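PDB 3AAM: endonuclease IV, which cleaves phosphodiester bonds at apurinic or apyrimidinic sites in DNA during base excision repair, using bound metal ions. Local coordinates for residues D189-D192 with G196-R199; A150-L155 with V166-C171; V102-V107 with V200-L205; C171-Y174 with D179-E182. All blocks are in the same frame, centred on the assembly; numbering follows the deposited sequence.

Contact 1 (D189-D192 with G196-R199); sequences DALD and GLER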
loop_
_atom_site.group_PDB
_atom_site.type_symbol
_atom_site.label_atom_id
_atom_site.label_comp_id
_atom_site.label_asym_id
_atom_site.label_seq_id
_atom_site.Cartn_x
_atom_site.Cartn_y
_atom_site.Cartn_z
ATOM N N ASP A 189 -18.811 0.431 3.765
ATOM C CA ASP A 189 -19.664 -0.219 4.758
ATOM C C ASP A 189 -19.375 -1.711 4.743
ATOM O O ASP A 189 -19.334 -2.358 5.787
ATOM C CB ASP A 189 -21.153 -0.013 4.454
ATOM C CG ASP A 189 -21.560 1.447 4.448
ATOM O OD1 ASP A 189 -20.950 2.253 5.179
ATOM O OD2 ASP A 189 -22.515 1.787 3.716
ATOM N N ALA A 190 -19.183 -2.252 3.542
ATOM C CA ALA A 190 -18.899 -3.671 3.374
ATOM C C ALA A 190 -17.546 -4.012 3.977
ATOM O O ALA A 190 -17.383 -5.045 4.629
ATOM C CB ALA A 190 -18.922 -4.037 1.889
ATOM N N LEU A 191 -16.573 -3.135 3.770
ATOM C CA LEU A 191 -15.243 -3.369 4.307
ATOM C C LEU A 191 -15.257 -3.330 5.832
ATOM O O LEU A 191 -14.577 -4.121 6.485
ATOM C CB LEU A 191 -14.260 -2.329 3.760
ATOM C CG LEU A 191 -12.794 -2.510 4.162
ATOM C CD1 LEU A 191 -12.290 -3.867 3.682
ATOM C CD2 LEU A 191 -11.957 -1.385 3.554
ATOM N N ASP A 192 -16.038 -2.414 6.399
ATOM C CA ASP A 192 -16.121 -2.287 7.845
ATOM C C ASP A 192 -16.800 -3.505 8.468
ATOM O O ASP A 192 -16.420 -3.953 9.551
ATOM C CB ASP A 192 -16.887 -1.020 8.219
ATOM C CG ASP A 192 -16.811 -0.715 9.697
ATOM O OD1 ASP A 192 -15.694 -0.774 10.253
ATOM O OD2 ASP A 192 -17.863 -0.412 10.301
ATOM N N GLY A 196 -13.392 -4.509 9.207
ATOM C CA GLY A 196 -13.423 -3.546 10.289
ATOM C C GLY A 196 -12.452 -2.455 9.891
ATOM O O GLY A 196 -11.254 -2.704 9.757
ATOM N N LEU A 197 -12.962 -1.246 9.691
ATOM C CA LEU A 197 -12.113 -0.138 9.272
ATOM C C LEU A 197 -10.986 0.216 10.233
ATOM O O LEU A 197 -10.026 0.884 9.841
ATOM C CB LEU A 197 -12.969 1.094 8.982
ATOM C CG LEU A 197 -13.901 0.915 7.777
ATOM C CD1 LEU A 197 -14.759 2.151 7.584
ATOM C CD2 LEU A 197 -13.070 0.651 6.527
ATOM N N GLU A 198 -11.075 -0.230 11.482
ATOM C CA GLU A 198 -10.013 0.076 12.431
ATOM C C GLU A 198 -8.732 -0.658 12.047
ATOM O O GLU A 198 -7.643 -0.313 12.507
ATOM C CB GLU A 198 -10.427 -0.293 13.862
ATOM C CG GLU A 198 -10.733 -1.760 14.102
ATOM C CD GLU A 198 -11.994 -2.229 13.400
ATOM O OE1 GLU A 198 -13.020 -1.518 13.472
ATOM O OE2 GLU A 198 -11.962 -3.316 12.786
ATOM N N ARG A 199 -8.870 -1.661 11.184
ATOM C CA ARG A 199 -7.730 -2.449 10.733
ATOM C C ARG A 199 -7.341 -2.113 9.294
ATOM O O ARG A 199 -6.746 -2.937 8.601
ATOM C CB ARG A 199 -8.038 -3.946 10.848
ATOM C CG ARG A 199 -8.607 -4.358 12.199
ATOM C CD ARG A 199 -7.681 -4.007 13.356
ATOM N NE ARG A 199 -6.483 -4.840 13.391
ATOM C CZ ARG A 199 -5.608 -4.849 14.393
ATOM N NH1 ARG A 199 -5.796 -4.068 15.448
ATOM N NH2 ARG A 199 -4.546 -5.642 14.346
HETATM O O HOH W 1 -14.655 0.551 12.385
HETATM O O HOH W 2 -15.758 -2.808 12.989
#
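Asp192, near the end of helix 184-194, grips the backbone of Leu197 just past the turn where this helix of the TIM barrel ends and the chain heads for strand 202-208. Gly196 is the first residue to leave helical angles, with phi at +100°, a backbone shape that favours glycine. Its N still donates to Leu191 O at 3.0 Å, in the carbonyl plane and on a lone pair. Asp192 takes over one residue later. Its CG stands anti to the backbone N (chi1 -171°), which carries the carboxylate beyond the helix end, and OD1 accepts from Leu197 N at 2.8 Å through its anti lone pair. At 174° the bond is almost straight.

The Asp192 side chain crosses that of Leu197 at about a right angle, its CB 3.6 Å from Leu197 CG. On the inner side the two leucines also cross nearly perpendicularly, branch to branch, Leu191 CD2 meeting Leu197 CD2 at 3.8 Å. Leu191 continues inward to Leu168 of strand 165-169, while Leu197 touches Arg239.

Glu198 curls back, its CG lying between the backbone N and the carbonyl carbon, and brings a second acidic group near the first. Water is likely to ease the repulsion between them: one molecule donates to both Asp192 OD1, at 2.7 Å, and Glu198 OE1. A second water also donates to Glu198 OE1, at 3.1 Å, and makes a long, weak bond to Asp192 OD1.

Contact 2 (A150-L155 with V166-C171); sequences ARFEEL and VCLDTC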
loop_
_atom_site.group_PDB
_atom_site.type_symbol
_atom_site.label_atom_id
_atom_site.label_comp_id
_atom_site.label_asym_id
_atom_site.label_seq_id
_atom_site.Cartn_x
_atom_site.Cartn_y
_atom_site.Cartn_z
ATOM N N ALA A 150 -9.781 -11.054 -3.232
ATOM C CA ALA A 150 -10.718 -10.212 -3.974
ATOM C C ALA A 150 -11.869 -9.789 -3.065
ATOM O O ALA A 150 -12.326 -8.648 -3.116
ATOM C CB ALA A 150 -11.259 -10.964 -5.189
ATOM N N ARG A 151 -12.331 -10.719 -2.235
ATOM C CA ARG A 151 -13.431 -10.458 -1.312
ATOM C C ARG A 151 -12.928 -9.983 0.047
ATOM O O ARG A 151 -11.976 -10.535 0.592
ATOM C CB ARG A 151 -14.259 -11.730 -1.118
ATOM C CG ARG A 151 -15.044 -12.161 -2.340
ATOM C CD ARG A 151 -16.234 -11.243 -2.563
ATOM N NE ARG A 151 -17.151 -11.272 -1.427
ATOM C CZ ARG A 151 -18.216 -10.488 -1.306
ATOM N NH1 ARG A 151 -18.501 -9.605 -2.255
ATOM N NH2 ARG A 151 -18.996 -10.590 -0.239
ATOM N N PHE A 152 -13.577 -8.964 0.602
ATOM C CA PHE A 152 -13.163 -8.457 1.901
ATOM C C PHE A 152 -13.238 -9.553 2.958
ATOM O O PHE A 152 -12.408 -9.594 3.863
ATOM C CB PHE A 152 -14.024 -7.262 2.323
ATOM C CG PHE A 152 -13.915 -6.073 1.403
ATOM C CD1 PHE A 152 -12.745 -5.837 0.684
ATOM C CD2 PHE A 152 -14.965 -5.170 1.285
ATOM C CE1 PHE A 152 -12.625 -4.715 -0.139
ATOM C CE2 PHE A 152 -14.857 -4.047 0.466
ATOM C CZ PHE A 152 -13.684 -3.818 -0.246
ATOM N N GLU A 153 -14.222 -10.444 2.842
ATOM C CA GLU A 153 -14.366 -11.531 3.809
ATOM C C GLU A 153 -13.149 -12.444 3.809
ATOM O O GLU A 153 -12.795 -13.012 4.844
ATOM C CB GLU A 153 -15.608 -12.382 3.514
ATOM C CG GLU A 153 -16.944 -11.748 3.871
ATOM C CD GLU A 153 -17.342 -10.623 2.935
ATOM O OE1 GLU A 153 -16.763 -10.523 1.832
ATOM O OE2 GLU A 153 -18.251 -9.848 3.302
ATOM N N GLU A 154 -12.515 -12.603 2.650
ATOM C CA GLU A 154 -11.341 -13.463 2.574
ATOM C C GLU A 154 -10.186 -12.792 3.301
ATOM O O GLU A 154 -9.417 -13.453 3.999
ATOM C CB GLU A 154 -10.952 -13.751 1.121
ATOM C CG GLU A 154 -9.817 -14.772 1.012
ATOM C CD GLU A 154 -9.647 -15.332 -0.388
ATOM O OE1 GLU A 154 -9.039 -14.653 -1.242
ATOM O OE2 GLU A 154 -10.135 -16.450 -0.637
ATOM N N LEU A 155 -10.069 -11.477 3.135
ATOM C CA LEU A 155 -9.012 -10.730 3.807
ATOM C C LEU A 155 -9.213 -10.808 5.311
ATOM O O LEU A 155 -8.250 -10.918 6.066
ATOM C CB LEU A 155 -9.014 -9.261 3.377
ATOM C CG LEU A 155 -8.418 -8.918 2.012
ATOM C CD1 LEU A 155 -9.247 -9.562 0.918
ATOM C CD2 LEU A 155 -8.377 -7.408 1.832
ATOM N N VAL A 166 -5.023 -4.545 7.025
ATOM C CA VAL A 166 -5.367 -4.430 5.615
ATOM C C VAL A 166 -5.138 -3.083 4.950
ATOM O O VAL A 166 -5.242 -2.032 5.580
ATOM C CB VAL A 166 -6.862 -4.819 5.422
ATOM C CG1 VAL A 166 -7.331 -4.493 4.007
ATOM C CG2 VAL A 166 -7.049 -6.295 5.726
ATOM N N CYS A 167 -4.806 -3.138 3.661
ATOM C CA CYS A 167 -4.646 -1.942 2.852
ATOM C C CYS A 167 -5.715 -2.039 1.770
ATOM O O CYS A 167 -5.737 -2.987 0.990
ATOM C CB CYS A 167 -3.270 -1.877 2.184
ATOM S SG CYS A 167 -3.162 -0.543 0.948
ATOM N N LEU A 168 -6.618 -1.070 1.740
ATOM C CA LEU A 168 -7.663 -1.061 0.732
ATOM C C LEU A 168 -7.181 -0.371 -0.533
ATOM O O LEU A 168 -6.708 0.765 -0.477
ATOM C CB LEU A 168 -8.893 -0.312 1.245
ATOM C CG LEU A 168 -9.895 0.092 0.158
ATOM C CD1 LEU A 168 -10.572 -1.155 -0.413
ATOM C CD2 LEU A 168 -10.919 1.055 0.737
ATOM N N ASP A 169 -7.278 -1.064 -1.663
ATOM C CA ASP A 169 -6.920 -0.461 -2.938
ATOM C C ASP A 169 -8.246 -0.317 -3.678
ATOM O O ASP A 169 -8.915 -1.305 -3.990
ATOM C CB ASP A 169 -5.953 -1.336 -3.739
ATOM C CG ASP A 169 -5.513 -0.670 -5.035
ATOM O OD1 ASP A 169 -6.396 -0.291 -5.838
ATOM O OD2 ASP A 169 -4.290 -0.518 -5.252
ATOM N N THR A 170 -8.638 0.925 -3.932
ATOM C CA THR A 170 -9.896 1.210 -4.609
ATOM C C THR A 170 -9.962 0.721 -6.056
ATOM O O THR A 170 -11.040 0.380 -6.550
ATOM C CB THR A 170 -10.175 2.710 -4.570
ATOM O OG1 THR A 170 -8.975 3.414 -4.911
ATOM C CG2 THR A 170 -10.624 3.129 -3.175
ATOM N N CYS A 171 -8.824 0.699 -6.741
ATOM C CA CYS A 171 -8.790 0.226 -8.124
ATOM C C CYS A 171 -9.047 -1.271 -8.105
ATOM O O CYS A 171 -9.871 -1.784 -8.866
ATOM C CB CYS A 171 -7.423 0.504 -8.759
ATOM S SG CYS A 171 -7.222 -0.168 -10.437
#
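Leu155 and Val166 meet through torsions that send one methyl from each across the gap. Leu155 has its CG anti to the carbonyl carbon (chi1 -77°), and Val166 has CG1 anti to its own N (chi1 171°). CD2 of the leucine and CG1 of the valine therefore come within 3.8 Å, the two side chains crossing at about a right angle. Both CB atoms already point across the interface. One turn of helix earlier, Phe152 has to reach: its CB leaves to the side, and the ring swings over until CE1 and CZ both lie 4.1 Å from Leu168 CD1. That methyl meets the ring obliquely.

Here helix 152-159 lies against strand 165-169, the second strand of the beta-alpha-beta unit that starts with strand 135-139, one of the repeating steps of the TIM barrel. The outward-facing Val166 and Leu168 take the helix, whereas Cys167 between them turns away from the helix and touches His204. Around Phe152 the layer is completed by Leu191 and Ala194 of helix 184-194 and by the stacked ring of Tyr178, whose OH also bonds to Phe152 N.

At the far end of the strand Asp169 is the N-cap of helix 170-176. Its OD1 takes a weak bond from Cys171 N at 2.8 Å and another bond from His172 N, placing the carboxylate at the start of the helix that carries the metal-binding histidine. With no hydrogen bond or charge pair across it, the contact between 150-155 and 166-171 is purely apolar, so its hold probably comes from burying hydrocarbon, with little in it to fix direction.

Contact 3 (V102-V107 with V200-L205); sequences VEYVVV and VPVVHL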
loop_
_atom_site.group_PDB
_atom_site.type_symbol
_atom_site.label_atom_id
_atom_site.label_comp_id
_atom_site.label_asym_id
_atom_site.label_seq_id
_atom_site.Cartn_x
_atom_site.Cartn_y
_atom_site.Cartn_z
ATOM N N VAL A 102 9.874 2.734 9.774
ATOM C CA VAL A 102 8.682 2.802 8.930
ATOM C C VAL A 102 7.636 1.901 9.582
ATOM O O VAL A 102 7.887 0.720 9.809
ATOM C CB VAL A 102 8.991 2.310 7.499
ATOM C CG1 VAL A 102 7.703 2.190 6.697
ATOM C CG2 VAL A 102 9.945 3.287 6.810
ATOM N N GLU A 103 6.462 2.451 9.872
ATOM C CA GLU A 103 5.427 1.682 10.553
ATOM C C GLU A 103 4.669 0.635 9.748
ATOM O O GLU A 103 4.127 -0.301 10.333
ATOM C CB GLU A 103 4.416 2.631 11.205
ATOM C CG GLU A 103 3.435 1.930 12.140
ATOM C CD GLU A 103 2.517 2.897 12.862
ATOM O OE1 GLU A 103 3.028 3.787 13.574
ATOM O OE2 GLU A 103 1.284 2.765 12.721
ATOM N N TYR A 104 4.636 0.766 8.425
ATOM C CA TYR A 104 3.892 -0.192 7.608
ATOM C C TYR A 104 4.612 -0.752 6.390
ATOM O O TYR A 104 5.388 -0.059 5.735
ATOM C CB TYR A 104 2.585 0.441 7.109
ATOM C CG TYR A 104 1.636 0.872 8.199
ATOM C CD1 TYR A 104 1.021 -0.067 9.022
ATOM C CD2 TYR A 104 1.372 2.222 8.423
ATOM C CE1 TYR A 104 0.164 0.327 10.050
ATOM C CE2 TYR A 104 0.519 2.627 9.448
ATOM C CZ TYR A 104 -0.079 1.673 10.256
ATOM O OH TYR A 104 -0.909 2.062 11.283
ATOM N N VAL A 105 4.331 -2.018 6.101
ATOM C CA VAL A 105 4.851 -2.707 4.923
ATOM C C VAL A 105 3.593 -3.287 4.281
ATOM O O VAL A 105 2.800 -3.941 4.955
ATOM C CB VAL A 105 5.817 -3.863 5.284
ATOM C CG1 VAL A 105 6.125 -4.695 4.040
ATOM C CG2 VAL A 105 7.100 -3.300 5.860
ATOM N N VAL A 106 3.397 -3.034 2.992
ATOM C CA VAL A 106 2.213 -3.532 2.299
ATOM C C VAL A 106 2.600 -4.476 1.167
ATOM O O VAL A 106 3.569 -4.233 0.444
ATOM C CB VAL A 106 1.362 -2.347 1.759
ATOM C CG1 VAL A 106 2.180 -1.508 0.790
ATOM C CG2 VAL A 106 0.100 -2.865 1.099
ATOM N N VAL A 107 1.836 -5.553 1.018
ATOM C CA VAL A 107 2.114 -6.557 0.002
ATOM C C VAL A 107 0.827 -7.075 -0.610
ATOM O O VAL A 107 -0.210 -7.085 0.047
ATOM C CB VAL A 107 2.872 -7.755 0.634
ATOM C CG1 VAL A 107 2.024 -8.386 1.725
ATOM C CG2 VAL A 107 3.228 -8.784 -0.433
ATOM N N VAL A 200 -7.690 -0.910 8.846
ATOM C CA VAL A 200 -7.348 -0.464 7.492
ATOM C C VAL A 200 -6.651 0.887 7.632
ATOM O O VAL A 200 -7.242 1.943 7.380
ATOM C CB VAL A 200 -8.598 -0.284 6.614
ATOM C CG1 VAL A 200 -8.183 0.014 5.178
ATOM C CG2 VAL A 200 -9.460 -1.534 6.668
ATOM N N PRO A 201 -5.374 0.872 8.041
ATOM C CA PRO A 201 -4.607 2.107 8.226
ATOM C C PRO A 201 -4.158 2.846 6.975
ATOM O O PRO A 201 -3.913 4.053 7.016
ATOM C CB PRO A 201 -3.425 1.642 9.070
ATOM C CG PRO A 201 -3.185 0.257 8.559
ATOM C CD PRO A 201 -4.591 -0.303 8.465
ATOM N N VAL A 202 -4.051 2.126 5.866
ATOM C CA VAL A 202 -3.598 2.721 4.622
ATOM C C VAL A 202 -4.518 2.382 3.464
ATOM O O VAL A 202 -5.007 1.258 3.347
ATOM C CB VAL A 202 -2.170 2.236 4.264
ATOM C CG1 VAL A 202 -1.711 2.880 2.967
ATOM C CG2 VAL A 202 -1.207 2.556 5.399
ATOM N N VAL A 203 -4.746 3.372 2.610
ATOM C CA VAL A 203 -5.583 3.196 1.439
ATOM C C VAL A 203 -4.781 3.536 0.188
ATOM O O VAL A 203 -4.145 4.592 0.124
ATOM C CB VAL A 203 -6.817 4.139 1.469
ATOM C CG1 VAL A 203 -7.596 4.010 0.157
ATOM C CG2 VAL A 203 -7.712 3.813 2.660
ATOM N N HIS A 204 -4.766 2.628 -0.783
ATOM C CA HIS A 204 -4.106 2.915 -2.056
ATOM C C HIS A 204 -5.275 3.451 -2.878
ATOM O O HIS A 204 -6.076 2.683 -3.423
ATOM C CB HIS A 204 -3.528 1.646 -2.695
ATOM C CG HIS A 204 -2.232 1.196 -2.093
ATOM N ND1 HIS A 204 -1.359 2.056 -1.458
ATOM C CD2 HIS A 204 -1.640 -0.023 -2.072
ATOM C CE1 HIS A 204 -0.288 1.385 -1.071
ATOM N NE2 HIS A 204 -0.432 0.122 -1.432
ATOM N N LEU A 205 -5.378 4.777 -2.925
ATOM C CA LEU A 205 -6.463 5.475 -3.602
ATOM C C LEU A 205 -6.240 5.611 -5.102
ATOM O O LEU A 205 -6.174 6.713 -5.642
ATOM C CB LEU A 205 -6.649 6.858 -2.967
ATOM C CG LEU A 205 -7.995 7.555 -3.179
ATOM C CD1 LEU A 205 -9.087 6.827 -2.395
ATOM C CD2 LEU A 205 -7.894 8.998 -2.718
#
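Tyr104 and Val202 mark the closest approach of two extended backbones, whose CA atoms stay 8.6 Å apart here. Strands 104-107 and 202-208 are not neighbours in the sheet, and no hydrogen bond passes between these segments; they face each other across the interior of the TIM barrel. Alternate residues, Tyr104 and Val106 on one strand and Val202 and His204 on the other, point their CB atoms at the opposite strand, and Pro201 joins them.

Tyr104 carries most of the contact. With CG anti to the carbonyl carbon (chi1 -61°), its ring runs out to Pro201, whose CB lies 3.6 Å from Tyr104 CZ and whose CG lies 3.7 Å from Tyr104 CE1. The two rings meet obliquely. One face of the phenol is covered by its own neighbour, Glu103 CG, 3.9 Å above the ring centre. Nearer the root of the ring, Tyr104 CD2 touches Val202 CG2 at 4.0 Å, the side chains sliding past each other in opposite directions. Val106 then sets CG1 at the edge of the His204 ring, near its plane.

These side chains pack inside the barrel, joined by Leu137 and Glu139 of strand 135-139, Cys167 of strand 165-169 and Val67 of strand 66-69. The His69 ring meets that of His204 with the planes nearly parallel, while on the outer side of strand 104-107 Val105 packs against Leu90, Leu94 and Ala97 of helix 82-100.

Contact 4 (C171-Y174 with D179-E182); sequences CHAY and DVAE. With MN (manganese (II) ion), chain B.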
loop_
_atom_site.group_PDB
_atom_site.type_symbol
_atom_site.label_atom_id
_atom_site.label_comp_id
_atom_site.label_asym_id
_atom_site.label_seq_id
_atom_site.Cartn_x
_atom_site.Cartn_y
_atom_site.Cartn_z
ATOM N N CYS A 171 -8.824 0.699 -6.741
ATOM C CA CYS A 171 -8.790 0.226 -8.124
ATOM C C CYS A 171 -9.047 -1.271 -8.105
ATOM O O CYS A 171 -9.871 -1.784 -8.866
ATOM C CB CYS A 171 -7.423 0.504 -8.759
ATOM S SG CYS A 171 -7.222 -0.168 -10.437
ATOM N N HIS A 172 -8.339 -1.974 -7.227
ATOM C CA HIS A 172 -8.506 -3.419 -7.109
ATOM C C HIS A 172 -9.945 -3.770 -6.754
ATOM O O HIS A 172 -10.529 -4.691 -7.330
ATOM C CB HIS A 172 -7.580 -3.976 -6.030
ATOM C CG HIS A 172 -6.124 -3.840 -6.348
ATOM N ND1 HIS A 172 -5.136 -4.259 -5.485
ATOM C CD2 HIS A 172 -5.488 -3.327 -7.428
ATOM C CE1 HIS A 172 -3.954 -4.008 -6.017
ATOM N NE2 HIS A 172 -4.139 -3.443 -7.196
ATOM N N ALA A 173 -10.510 -3.030 -5.804
ATOM C CA ALA A 173 -11.881 -3.269 -5.365
ATOM C C ALA A 173 -12.858 -3.099 -6.520
ATOM O O ALA A 173 -13.743 -3.930 -6.725
ATOM C CB ALA A 173 -12.243 -2.317 -4.225
ATOM N N TYR A 174 -12.685 -2.023 -7.279
ATOM C CA TYR A 174 -13.559 -1.746 -8.412
ATOM C C TYR A 174 -13.450 -2.879 -9.427
ATOM O O TYR A 174 -14.460 -3.396 -9.908
ATOM C CB TYR A 174 -13.161 -0.417 -9.057
ATOM C CG TYR A 174 -14.170 0.124 -10.046
ATOM C CD1 TYR A 174 -15.459 0.457 -9.638
ATOM C CD2 TYR A 174 -13.832 0.311 -11.383
ATOM C CE1 TYR A 174 -16.391 0.961 -10.539
ATOM C CE2 TYR A 174 -14.756 0.817 -12.294
ATOM C CZ TYR A 174 -16.034 1.138 -11.862
ATOM O OH TYR A 174 -16.956 1.637 -12.753
ATOM N N ASP A 179 -18.544 -1.572 -6.385
ATOM C CA ASP A 179 -18.830 -0.321 -7.085
ATOM C C ASP A 179 -18.380 0.947 -6.354
ATOM O O ASP A 179 -19.197 1.684 -5.801
ATOM C CB ASP A 179 -20.325 -0.222 -7.392
ATOM C CG ASP A 179 -20.621 0.753 -8.514
ATOM O OD1 ASP A 179 -19.734 1.565 -8.847
ATOM O OD2 ASP A 179 -21.741 0.705 -9.063
ATOM N N VAL A 180 -17.079 1.213 -6.378
ATOM C CA VAL A 180 -16.539 2.399 -5.722
ATOM C C VAL A 180 -16.975 3.679 -6.436
ATOM O O VAL A 180 -17.076 4.742 -5.819
ATOM C CB VAL A 180 -14.999 2.366 -5.689
ATOM C CG1 VAL A 180 -14.470 3.532 -4.858
ATOM C CG2 VAL A 180 -14.518 1.035 -5.123
ATOM N N ALA A 181 -17.239 3.571 -7.734
ATOM C CA ALA A 181 -17.649 4.722 -8.529
ATOM C C ALA A 181 -19.021 5.278 -8.165
ATOM O O ALA A 181 -19.178 6.489 -7.984
ATOM C CB ALA A 181 -17.624 4.363 -10.013
ATOM N N GLU A 182 -20.007 4.393 -8.057
ATOM C CA GLU A 182 -21.377 4.798 -7.758
ATOM C C GLU A 182 -21.835 4.583 -6.321
ATOM O O GLU A 182 -22.826 5.177 -5.894
ATOM C CB GLU A 182 -22.343 4.067 -8.692
ATOM C CG GLU A 182 -22.068 4.291 -10.172
ATOM C CD GLU A 182 -21.971 5.761 -10.521
ATOM O OE1 GLU A 182 -22.876 6.526 -10.125
ATOM O OE2 GLU A 182 -20.992 6.150 -11.192
HETATM MN MN MN B . -2.609 -2.763 -8.691
HETATM O O HOH W 3 -19.621 1.665 -11.658
HETATM O O HOH W 4 -0.793 -2.772 -10.425
#
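Tyr174 pushes its ring against the turn formed by Asp179, Val180 and Ala181, and the turn follows the outline of the ring. Its CG anti to the backbone N (chi1 -167°) carries the phenol off the helix to reach them. Along one edge, near the ring plane, Val180 N sits 3.7 Å from Tyr174 CD1, and Asp179 OD1 sits 3.8 Å from Tyr174 CE1. The methyl of Ala181 is a small knob pressed obliquely on the ring, its CB 3.7 Å from Tyr174 CE1. Val180 makes the other bump: CG2 comes in over the helix surface, 4.1 Å from Ala173 CB, and lies beside Tyr174 CB as well. Ile227 backs both Val180 and Tyr174.

The turn is braced by an Asx motif. Asp179 OD1 accepts from Glu182 N at 2.9 Å, the donor approaching from above the carboxylate plane. A water donates to the same OD1 at 2.8 Å and is hydrogen-bonded to Tyr174 OH, closing the outer end of the contact in the plane of the ring. Ring and carboxylate lie side by side, their planes 50° apart.

This is the loop between helix 170-176 and helix 184-194, on the TIM-barrel end that carries the manganese site. His172, two residues before the tyrosine, faces away from the loop and binds manganese through NE2 at 2.2 Å; Asp217 and His219 bind the same ion, as does a water 2.5 Å from the metal. On the far side of the imidazole, His172 ND1 is hydrogen-bonded to Asn140 O, which would help hold the imidazole in the orientation that presents NE2 to the metal.

All four contacts belong to one TIM barrel. Along the chain, contacts 2, 4 and 1 follow in that order, and all fall between the two segments of contact 3, which spans the barrel interior. Contacts 2 and 4 share Cys171, with centres about 11 Å apart. Contacts 1 and 2, centres about 10 Å apart, meet where Leu191 packs on Phe152 and Leu168. Contacts 3 and 4 do not touch, their centres about 18 Å apart. Contact 2 thus links to both: to contact 3 through the neighbouring strands 165-169 and 202-208, and to contact 4 through the shared helix 170-176, which carries the manganese ligand His172.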